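Collagen alpha-1(XX) chain (Homo sapiens, PDB 5KF4) carries a fibronectin type III domain, a beta-sandwich module that in an extracellular collagen probably mediates contacts with other matrix molecules. Local coordinates at residues Leu17-Ser20 and Ser26-Leu29. Residues are numbered along the deposited sequence; the frame is centred on the assembly and turned at random.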
loop_
_atom_site.group_PDB
_atom_site.type_symbol
_atom_site.label_atom_id
_atom_site.label_comp_id
_atom_site.label_asym_id
_atom_site.label_seq_id
_atom_site.Cartn_x
_atom_site.Cartn_y
_atom_site.Cartn_z
ATOM N N LEU A 17 0.516 8.655 4.764
ATOM C CA LEU A 17 1.353 7.498 4.464
ATOM C C LEU A 17 2.827 7.787 4.746
ATOM O O LEU A 17 3.376 8.782 4.276
ATOM C CB LEU A 17 1.179 7.081 3.003
ATOM C CG LEU A 17 1.956 5.837 2.572
ATOM C CD1 LEU A 17 1.273 4.606 3.146
ATOM C CD2 LEU A 17 2.075 5.740 1.067
ATOM N N VAL A 18 3.466 6.908 5.511
ATOM C CA VAL A 18 4.877 7.062 5.854
ATOM C C VAL A 18 5.689 5.844 5.404
ATOM O O VAL A 18 5.486 4.735 5.893
ATOM C CB VAL A 18 5.072 7.274 7.372
ATOM C CG1 VAL A 18 6.532 7.522 7.693
ATOM C CG2 VAL A 18 4.213 8.430 7.864
ATOM N N LEU A 19 6.621 6.067 4.483
ATOM C CA LEU A 19 7.465 4.999 3.952
ATOM C C LEU A 19 8.876 5.091 4.533
ATOM O O LEU A 19 9.646 5.970 4.151
ATOM C CB LEU A 19 7.526 5.055 2.418
ATOM C CG LEU A 19 6.241 5.136 1.579
ATOM C CD1 LEU A 19 5.639 6.535 1.582
ATOM C CD2 LEU A 19 6.500 4.692 0.153
ATOM N N SER A 20 9.206 4.199 5.464
ATOM C CA SER A 20 10.489 4.276 6.165
ATOM C C SER A 20 11.226 2.937 6.201
ATOM O O SER A 20 10.821 1.984 5.534
ATOM C CB SER A 20 10.288 4.786 7.594
ATOM O OG SER A 20 9.439 3.924 8.330
ATOM N N SER A 26 13.576 -4.227 1.451
ATOM C CA SER A 26 12.374 -3.964 2.244
ATOM C C SER A 26 12.096 -2.481 2.471
ATOM O O SER A 26 13.007 -1.656 2.488
ATOM C CB SER A 26 12.464 -4.659 3.605
ATOM O OG SER A 26 13.272 -3.898 4.493
ATOM N N ILE A 27 10.819 -2.155 2.633
ATOM C CA ILE A 27 10.424 -0.832 3.101
ATOM C C ILE A 27 9.349 -1.007 4.164
ATOM O O ILE A 27 8.672 -2.037 4.209
ATOM C CB ILE A 27 9.857 0.075 1.989
ATOM C CG1 ILE A 27 8.476 -0.414 1.546
ATOM C CG2 ILE A 27 10.851 0.221 0.840
ATOM C CD1 ILE A 27 7.625 0.664 0.905
ATOM N N ARG A 28 9.190 -0.021 5.037
ATOM C CA ARG A 28 8.060 -0.084 5.944
ATOM C C ARG A 28 7.002 0.892 5.482
ATOM O O ARG A 28 7.301 1.987 5.016
ATOM C CB ARG A 28 8.451 0.212 7.390
ATOM C CG ARG A 28 7.650 -0.643 8.356
ATOM C CD ARG A 28 8.006 -0.426 9.815
ATOM N NE ARG A 28 8.223 -1.686 10.529
ATOM C CZ ARG A 28 7.326 -2.661 10.671
ATOM N NH1 ARG A 28 7.651 -3.754 11.346
ATOM N NH2 ARG A 28 6.110 -2.558 10.146
ATOM N N LEU A 29 5.753 0.470 5.621
ATOM C CA LEU A 29 4.621 1.285 5.235
ATOM C C LEU A 29 3.856 1.662 6.484
ATOM O O LEU A 29 3.621 0.821 7.350
ATOM C CB LEU A 29 3.731 0.522 4.261
ATOM C CG LEU A 29 2.975 1.341 3.226
ATOM C CD1 LEU A 29 3.938 2.253 2.482
ATOM C CD2 LEU A 29 2.278 0.391 2.279
#
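Arg28 O is met by two hydrogens of the neighbouring strand. It accepts a somewhat bent hydrogen bond from Ser20 N at 3.0 Å (148° at the hydrogen), and Leu19 CA makes a CA-H...O contact with the same Arg28 O at 3.2 Å. The ring of backbone atoms is closed by Arg28 N, which donates to Ser20 O at 2.6 Å in a straighter bond. In both hydrogen bonds the donor stands about 25° off the acceptor's carbonyl plane. Ser20 and Arg28 thus form a hydrogen-bonded antiparallel pair; next to it, farther from the turn of this beta hairpin, is the non-hydrogen-bonded pair Leu19 and Leu29. Along each strand the side chains alternate between the faces, so the partners of a pair share one. On one face CB of Arg28 packs by Ser20 OG, while the arginine's far end departs from the strand of Ser20, its NE weakly hydrogen-bonded to Gln21. On the other face the leucines gather around one methyl: Leu29 CD1 meets Leu17 CD1 at 3.6 Å and Leu19 CG at 3.8 Å. Leu19 lies alongside Leu29, both reaching in one direction, whereas Leu17 slants across the end of Leu29; chi1 of -177° sets its CG anti to the backbone N, and the chi2 rotation then turns CD1 in to that methyl. An alanine at Leu17 is likely to leave a gap beside Leu29 CD1, which would lose its contact with the Leu17 methyl. Farther along, Leu19 CD2 approaches Ile27 CD1 more loosely, at 4.2 Å. Strand 15-20 edges the three-stranded sheet and 27-32 is its middle, bonded on its other flank to strand 64-67; the leucine face looks into the fibronectin type III sandwich, where Leu17 and Leu29 touch Val80 of strand 75-84 and Leu19 touches Val96 of strand 87-97.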